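Local atomic coordinates of twitching motility pilus retraction protein (Geobacter sulfurreducens PCA, PDB entry 5ZFQ), a protein that probably uses ATP hydrolysis to drive retraction of the type IV pilus, working as a six-subunit motor. Residues P148-K162 with A244-N257. Numbering follows the deposited sequence.
Sequences PRGLILVTGPTGSGK and AETGHLCLATLHTN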
ATOM      1  N   PRO A 148     -27.664  12.888 -30.532  1.00 40.95           N
ATOM      2  CA  PRO A 148     -27.923  11.446 -30.466  1.00 40.69           C
ATOM      3  C   PRO A 148     -26.813  10.658 -29.776  1.00 40.25           C
ATOM      4  O   PRO A 148     -27.128   9.743 -29.023  1.00 40.07           O
ATOM      5  CB  PRO A 148     -28.055  11.046 -31.936  1.00 41.55           C
ATOM      6  CG  PRO A 148     -27.320  12.076 -32.689  1.00 42.03           C
ATOM      7  CD  PRO A 148     -27.371  13.346 -31.901  1.00 41.76           C
ATOM      8  N   ARG A 149     -25.552  11.013 -30.005  1.00 39.93           N
ATOM      9  CA  ARG A 149     -24.414  10.246 -29.471  1.00 39.02           C
ATOM     10  C   ARG A 149     -23.396  11.106 -28.767  1.00 38.34           C
ATOM     11  O   ARG A 149     -23.485  12.324 -28.778  1.00 39.21           O
ATOM     12  CB  ARG A 149     -23.684   9.518 -30.593  1.00 38.96           C
ATOM     13  CG  ARG A 149     -24.449   8.418 -31.201  1.00 39.26           C
ATOM     14  CD  ARG A 149     -23.856   8.075 -32.552  1.00 40.13           C
ATOM     15  NE  ARG A 149     -24.320   8.983 -33.588  1.00 41.13           N
ATOM     16  CZ  ARG A 149     -25.572   9.004 -34.035  1.00 42.15           C
ATOM     17  NH1 ARG A 149     -26.488   8.187 -33.501  1.00 41.83           N
ATOM     18  NH2 ARG A 149     -25.911   9.851 -35.002  1.00 43.22           N
ATOM     19  N   GLY A 150     -22.390  10.462 -28.207  1.00 37.07           N
ATOM     20  CA  GLY A 150     -21.229  11.182 -27.740  1.00 36.95           C
ATOM     21  C   GLY A 150     -21.214  11.488 -26.259  1.00 36.61           C
ATOM     22  O   GLY A 150     -22.068  11.044 -25.494  1.00 28.83           O
ATOM     23  N   LEU A 151     -20.221  12.272 -25.865  1.00 36.28           N
ATOM     24  CA  LEU A 151     -20.027  12.632 -24.476  1.00 34.73           C
ATOM     25  C   LEU A 151     -20.347  14.100 -24.258  1.00 34.07           C
ATOM     26  O   LEU A 151     -19.845  14.959 -24.992  1.00 33.99           O
ATOM     27  CB  LEU A 151     -18.590  12.338 -24.066  1.00 34.06           C
ATOM     28  CG  LEU A 151     -18.196  12.721 -22.648  1.00 32.94           C
ATOM     29  CD1 LEU A 151     -18.918  11.856 -21.573  1.00 28.76           C
ATOM     30  CD2 LEU A 151     -16.683  12.611 -22.555  1.00 32.50           C
ATOM     31  N   ILE A 152     -21.179  14.378 -23.258  1.00 33.44           N
ATOM     32  CA  ILE A 152     -21.531  15.747 -22.894  1.00 33.84           C
ATOM     33  C   ILE A 152     -21.159  16.011 -21.437  1.00 33.35           C
ATOM     34  O   ILE A 152     -21.534  15.237 -20.553  1.00 28.63           O
ATOM     35  CB  ILE A 152     -23.036  16.012 -23.090  1.00 34.98           C
ATOM     36  CG1 ILE A 152     -23.441  15.723 -24.541  1.00 36.05           C
ATOM     37  CG2 ILE A 152     -23.386  17.431 -22.692  1.00 29.36           C
ATOM     38  CD1 ILE A 152     -24.808  16.229 -24.912  1.00 29.37           C
ATOM     39  N   LEU A 153     -20.423  17.092 -21.179  1.00 33.16           N
ATOM     40  CA  LEU A 153     -19.961  17.371 -19.817  1.00 32.42           C
ATOM     41  C   LEU A 153     -20.584  18.618 -19.225  1.00 32.70           C
ATOM     42  O   LEU A 153     -20.609  19.671 -19.853  1.00 33.05           O
ATOM     43  CB  LEU A 153     -18.441  17.500 -19.784  1.00 32.26           C
ATOM     44  CG  LEU A 153     -17.730  16.220 -20.235  1.00 31.74           C
ATOM     45  CD1 LEU A 153     -16.237  16.401 -20.383  1.00 31.26           C
ATOM     46  CD2 LEU A 153     -18.073  15.099 -19.251  1.00 31.93           C
ATOM     47  N   VAL A 154     -21.117  18.486 -18.017  1.00 32.40           N
ATOM     48  CA  VAL A 154     -21.539  19.642 -17.236  1.00 31.93           C
ATOM     49  C   VAL A 154     -20.614  19.752 -16.038  1.00 32.11           C
ATOM     50  O   VAL A 154     -20.655  18.899 -15.150  1.00 31.69           O
ATOM     51  CB  VAL A 154     -22.983  19.524 -16.755  1.00 30.71           C
ATOM     52  CG1 VAL A 154     -23.445  20.854 -16.180  1.00 30.90           C
ATOM     53  CG2 VAL A 154     -23.885  19.091 -17.886  1.00 29.97           C
ATOM     54  N   THR A 155     -19.763  20.776 -16.012  1.00 32.67           N
ATOM     55  CA  THR A 155     -18.759  20.867 -14.964  1.00 33.01           C
ATOM     56  C   THR A 155     -19.044  22.006 -14.021  1.00 33.82           C
ATOM     57  O   THR A 155     -19.804  22.913 -14.335  1.00 34.33           O
ATOM     58  CB  THR A 155     -17.342  21.057 -15.535  1.00 33.67           C
ATOM     59  OG1 THR A 155     -17.149  22.421 -15.958  1.00 34.41           O
ATOM     60  CG2 THR A 155     -17.104  20.091 -16.698  1.00 33.05           C
ATOM     61  N   GLY A 156     -18.408  21.970 -12.862  1.00 32.89           N
ATOM     62  CA  GLY A 156     -18.554  23.036 -11.896  1.00 33.81           C
ATOM     63  C   GLY A 156     -18.607  22.496 -10.487  1.00 40.19           C
ATOM     64  O   GLY A 156     -18.624  21.276 -10.277  1.00 33.28           O
ATOM     65  N   PRO A 157     -18.634  23.402  -9.503  1.00 41.21           N
ATOM     66  CA  PRO A 157     -18.783  22.914  -8.133  1.00 41.64           C
ATOM     67  C   PRO A 157     -20.165  22.291  -7.945  1.00 41.31           C
ATOM     68  O   PRO A 157     -21.127  22.762  -8.557  1.00 40.46           O
ATOM     69  CB  PRO A 157     -18.593  24.182  -7.286  1.00 42.85           C
ATOM     70  CG  PRO A 157     -18.985  25.311  -8.201  1.00 42.94           C
ATOM     71  CD  PRO A 157     -18.552  24.873  -9.577  1.00 42.01           C
ATOM     72  N   THR A 158     -20.242  21.209  -7.172  1.00 42.31           N
ATOM     73  CA  THR A 158     -21.528  20.731  -6.677  1.00 42.44           C
ATOM     74  C   THR A 158     -22.192  21.934  -6.021  1.00 43.43           C
ATOM     75  O   THR A 158     -21.588  22.582  -5.154  1.00 43.81           O
ATOM     76  CB  THR A 158     -21.375  19.573  -5.659  1.00 45.87           C
ATOM     77  OG1 THR A 158     -20.541  18.555  -6.216  1.00 45.24           O
ATOM     78  CG2 THR A 158     -22.730  18.973  -5.283  1.00 45.51           C
ATOM     79  N   GLY A 159     -23.392  22.278  -6.471  1.00 44.03           N
ATOM     80  CA  GLY A 159     -24.061  23.459  -5.955  1.00 46.75           C
ATOM     81  C   GLY A 159     -24.082  24.626  -6.923  1.00 49.52           C
ATOM     82  O   GLY A 159     -24.655  25.681  -6.629  1.00 51.91           O
ATOM     83  N   SER A 160     -23.461  24.445  -8.083  1.00 49.78           N
ATOM     84  CA  SER A 160     -23.476  25.469  -9.122  1.00 51.25           C
ATOM     85  C   SER A 160     -24.602  25.244 -10.120  1.00 51.34           C
ATOM     86  O   SER A 160     -24.600  25.831 -11.202  1.00 51.69           O
ATOM     87  CB  SER A 160     -22.155  25.493  -9.875  1.00 51.11           C
ATOM     88  OG  SER A 160     -22.052  24.358 -10.729  1.00 49.78           O
ATOM     89  N   GLY A 161     -25.539  24.365  -9.779  1.00 51.27           N
ATOM     90  CA  GLY A 161     -26.654  24.050 -10.659  1.00 51.17           C
ATOM     91  C   GLY A 161     -26.387  23.006 -11.736  1.00 49.93           C
ATOM     92  O   GLY A 161     -27.051  23.006 -12.774  1.00 50.69           O
ATOM     93  N   LYS A 162     -25.439  22.106 -11.503  1.00 48.13           N
ATOM     94  CA  LYS A 162     -25.227  21.019 -12.451  1.00 46.49           C
ATOM     95  C   LYS A 162     -26.460  20.122 -12.501  1.00 45.55           C
ATOM     96  O   LYS A 162     -26.948  19.765 -13.577  1.00 45.48           O
ATOM     97  CB  LYS A 162     -23.980  20.208 -12.088  1.00 46.24           C
ATOM     98  CG  LYS A 162     -22.691  20.982 -12.317  1.00 47.09           C
ATOM     99  CD  LYS A 162     -21.465  20.178 -11.951  1.00 46.94           C
ATOM    100  CE  LYS A 162     -21.465  19.806 -10.483  1.00 47.03           C
ATOM    101  NZ  LYS A 162     -20.164  19.180 -10.119  1.00 46.97           N
ATOM    102  N   ALA A 244     -19.702   6.554 -24.813  1.00 29.88           N
ATOM    103  CA  ALA A 244     -19.728   7.606 -25.821  1.00 39.50           C
ATOM    104  C   ALA A 244     -19.191   7.132 -27.171  1.00 39.65           C
ATOM    105  O   ALA A 244     -19.698   7.544 -28.211  1.00 40.18           O
ATOM    106  CB  ALA A 244     -18.938   8.826 -25.332  1.00 30.06           C
ATOM    107  N   GLU A 245     -18.164   6.280 -27.147  1.00 39.47           N
ATOM    108  CA  GLU A 245     -17.586   5.696 -28.369  1.00 38.65           C
ATOM    109  C   GLU A 245     -18.507   4.722 -29.095  1.00 37.38           C
ATOM    110  O   GLU A 245     -18.347   4.503 -30.293  1.00 36.98           O
ATOM    111  CB  GLU A 245     -16.286   4.952 -28.063  1.00 39.62           C
ATOM    112  CG  GLU A 245     -15.004   5.708 -28.319  1.00 41.16           C
ATOM    113  CD  GLU A 245     -13.780   4.820 -28.094  1.00 43.71           C
ATOM    114  OE1 GLU A 245     -13.486   4.520 -26.909  1.00 45.14           O
ATOM    115  OE2 GLU A 245     -13.123   4.412 -29.089  1.00 45.50           O
ATOM    116  N   THR A 246     -19.446   4.130 -28.361  1.00 36.66           N
ATOM    117  CA  THR A 246     -20.235   3.033 -28.884  1.00 37.09           C
ATOM    118  C   THR A 246     -21.710   3.382 -29.065  1.00 36.93           C
ATOM    119  O   THR A 246     -22.594   2.533 -28.903  1.00 36.89           O
ATOM    120  CB  THR A 246     -20.104   1.794 -27.982  1.00 37.95           C
ATOM    121  OG1 THR A 246     -20.430   2.136 -26.627  1.00 38.22           O
ATOM    122  CG2 THR A 246     -18.685   1.244 -28.055  1.00 38.12           C
ATOM    123  N   GLY A 247     -21.974   4.633 -29.418  1.00 34.44           N
ATOM    124  CA  GLY A 247     -23.303   5.023 -29.838  1.00 33.80           C
ATOM    125  C   GLY A 247     -24.262   5.387 -28.725  1.00 33.22           C
ATOM    126  O   GLY A 247     -25.451   5.591 -28.969  1.00 33.45           O
ATOM    127  N   HIS A 248     -23.761   5.483 -27.502  1.00 32.78           N
ATOM    128  CA  HIS A 248     -24.591   5.970 -26.418  1.00 32.50           C
ATOM    129  C   HIS A 248     -24.440   7.463 -26.293  1.00 32.18           C
ATOM    130  O   HIS A 248     -23.512   8.061 -26.860  1.00 32.77           O
ATOM    131  CB  HIS A 248     -24.224   5.291 -25.113  1.00 34.00           C
ATOM    132  CG  HIS A 248     -24.260   3.799 -25.198  1.00 35.83           C
ATOM    133  ND1 HIS A 248     -23.209   3.058 -25.696  1.00 37.05           N
ATOM    134  CD2 HIS A 248     -25.233   2.911 -24.892  1.00 36.39           C
ATOM    135  CE1 HIS A 248     -23.527   1.775 -25.675  1.00 37.36           C
ATOM    136  NE2 HIS A 248     -24.750   1.659 -25.194  1.00 37.12           N
ATOM    137  N   LEU A 249     -25.379   8.077 -25.590  1.00 31.12           N
ATOM    138  CA  LEU A 249     -25.182   9.438 -25.158  1.00 31.15           C
ATOM    139  C   LEU A 249     -24.801   9.400 -23.674  1.00 30.96           C
ATOM    140  O   LEU A 249     -25.575   8.908 -22.823  1.00 30.95           O
ATOM    141  CB  LEU A 249     -26.428  10.287 -25.400  1.00 31.37           C
ATOM    142  CG  LEU A 249     -26.302  11.758 -24.962  1.00 32.36           C
ATOM    143  CD1 LEU A 249     -25.325  12.549 -25.834  1.00 32.81           C
ATOM    144  CD2 LEU A 249     -27.660  12.459 -24.929  1.00 32.50           C
ATOM    145  N   CYS A 250     -23.606   9.891 -23.364  1.00 30.45           N
ATOM    146  CA  CYS A 250     -23.147   9.906 -21.987  1.00 30.28           C
ATOM    147  C   CYS A 250     -23.164  11.320 -21.402  1.00 30.67           C
ATOM    148  O   CYS A 250     -22.480  12.223 -21.902  1.00 31.55           O
ATOM    149  CB  CYS A 250     -21.742   9.308 -21.890  1.00 30.54           C
ATOM    150  SG  CYS A 250     -21.144   9.185 -20.179  1.00 31.77           S
ATOM    151  N   LEU A 251     -23.963  11.510 -20.355  1.00 30.28           N
ATOM    152  CA  LEU A 251     -23.958  12.762 -19.599  1.00 31.18           C
ATOM    153  C   LEU A 251     -23.071  12.571 -18.393  1.00 32.74           C
ATOM    154  O   LEU A 251     -23.186  11.560 -17.697  1.00 32.66           O
ATOM    155  CB  LEU A 251     -25.371  13.167 -19.154  1.00 26.81           C
ATOM    156  CG  LEU A 251     -26.345  13.333 -20.315  1.00 27.85           C
ATOM    157  CD1 LEU A 251     -27.768  13.546 -19.837  1.00 25.95           C
ATOM    158  CD2 LEU A 251     -25.886  14.459 -21.272  1.00 28.09           C
ATOM    159  N   ALA A 252     -22.186  13.527 -18.139  1.00 34.57           N
ATOM    160  CA  ALA A 252     -21.274  13.389 -17.019  1.00 36.97           C
ATOM    161  C   ALA A 252     -20.802  14.736 -16.476  1.00 38.81           C
ATOM    162  O   ALA A 252     -20.975  15.772 -17.115  1.00 39.66           O
ATOM    163  CB  ALA A 252     -20.065  12.522 -17.418  1.00 37.77           C
ATOM    164  N   THR A 253     -20.248  14.660 -15.288  1.00 39.60           N
ATOM    165  CA  THR A 253     -19.850  15.769 -14.468  1.00 40.85           C
ATOM    166  C   THR A 253     -18.383  15.773 -14.038  1.00 43.36           C
ATOM    167  O   THR A 253     -17.772  14.772 -13.862  1.00 42.83           O
ATOM    168  CB  THR A 253     -20.807  15.734 -13.240  1.00 32.62           C
ATOM    169  OG1 THR A 253     -21.962  16.492 -13.517  1.00 32.40           O
ATOM    170  CG2 THR A 253     -20.230  16.231 -11.972  1.00 33.00           C
ATOM    171  N   LEU A 254     -17.848  16.955 -13.862  1.00 46.45           N
ATOM    172  CA  LEU A 254     -16.512  17.188 -13.363  1.00 50.05           C
ATOM    173  C   LEU A 254     -16.511  18.468 -12.565  1.00 52.52           C
ATOM    174  O   LEU A 254     -17.256  19.366 -12.862  1.00 51.20           O
ATOM    175  CB  LEU A 254     -15.543  17.387 -14.511  1.00 51.23           C
ATOM    176  CG  LEU A 254     -14.630  16.254 -14.877  1.00 52.10           C
ATOM    177  CD1 LEU A 254     -13.448  16.768 -15.640  1.00 52.34           C
ATOM    178  CD2 LEU A 254     -14.166  15.616 -13.600  1.00 53.33           C
ATOM    179  N   HIS A 255     -15.645  18.593 -11.587  1.00 56.11           N
ATOM    180  CA  HIS A 255     -15.588  19.836 -10.854  1.00 59.85           C
ATOM    181  C   HIS A 255     -14.494  20.710 -11.414  1.00 58.05           C
ATOM    182  O   HIS A 255     -13.532  20.984 -10.783  1.00 58.65           O
ATOM    183  CB  HIS A 255     -15.392  19.622  -9.375  1.00 65.96           C
ATOM    184  CG  HIS A 255     -15.217  20.900  -8.621  1.00 71.31           C
ATOM    185  ND1 HIS A 255     -15.003  20.950  -7.262  1.00 74.37           N
ATOM    186  CD2 HIS A 255     -15.221  22.182  -9.046  1.00 74.36           C
ATOM    187  CE1 HIS A 255     -14.880  22.206  -6.884  1.00 76.16           C
ATOM    188  NE2 HIS A 255     -15.012  22.971  -7.948  1.00 76.22           N
ATOM    189  N   THR A 256     -14.663  21.123 -12.643  1.00 55.36           N
ATOM    190  CA  THR A 256     -13.717  21.958 -13.322  1.00 52.47           C
ATOM    191  C   THR A 256     -14.403  23.241 -13.693  1.00 50.80           C
ATOM    192  O   THR A 256     -15.589  23.309 -13.872  1.00 49.60           O
ATOM    193  CB  THR A 256     -13.018  21.287 -14.497  1.00 51.59           C
ATOM    194  OG1 THR A 256     -13.933  20.504 -15.234  1.00 49.27           O
ATOM    195  CG2 THR A 256     -11.930  20.409 -14.015  1.00 50.45           C
ATOM    196  N   ASN A 257     -13.639  24.295 -13.834  1.00 50.04           N
ATOM    197  CA  ASN A 257     -14.339  25.560 -14.005  1.00 46.94           C
ATOM    198  C   ASN A 257     -14.282  26.157 -15.404  1.00 44.37           C
ATOM    199  O   ASN A 257     -14.762  27.273 -15.624  1.00 43.44           O
ATOM    200  CB  ASN A 257     -13.772  26.557 -13.000  1.00 47.70           C
ATOM    201  CG  ASN A 257     -13.868  26.051 -11.589  1.00 46.61           C
ATOM    202  OD1 ASN A 257     -12.858  25.806 -10.936  1.00 46.91           O
ATOM    203  ND2 ASN A 257     -15.094  25.886 -11.105  1.00 45.89           N
TER
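Ile152 and Leu251 lie side by side and point the same way, with Ile152 CB 3.7 Å from Leu251 CD2. Leu249 slants across the end of Ile152 on the same face. On the other face Leu151 CD1 meets Cys250 SG, and CG stands anti to the backbone N (chi1 177°), which swings that methyl over the neighbouring strand. Leu153 CD2 rests on Ala252 CB. Backbone hydrogen bonds join the parallel strands 150-155 and 249-254; Cys250 N to Gly150 O is nearly straight.

At the C-terminal ends side chains join in. Thr253 OG1 donates to Val154 O (3.2 Å), in the carbonyl plane. Thr155 OG1 donates to Thr256 O (2.8 Å) from above the plane of the Thr256 carbonyl and also bonds Ser291. Pro157 CA sits over one face of the His255 ring, a CH-pi contact of 3.9 Å to the centroid, though His255 is poorly ordered.

Residues 156-162 form most of what fits a Walker A P-loop, completed by Ser163, the loop that in this ATPase family binds nucleotide phosphates. The Lys162 chain bends at chi3 (-62°), bringing NZ to Gly156 O (2.6 Å) and beside Thr253 CG2. A methionine in its place would probably leave Gly156 O without this donor and the loop less firmly closed.

Glu245 of a neighbouring subunit accepts a hydrogen bond from Asn257 ND2. Helix 162-176 packs on Leu249, Leu251 and Thr253, helix 259-268 touches Leu153 and Leu254, and strands 225-230 and 286-296 flank the pair in the central sheet.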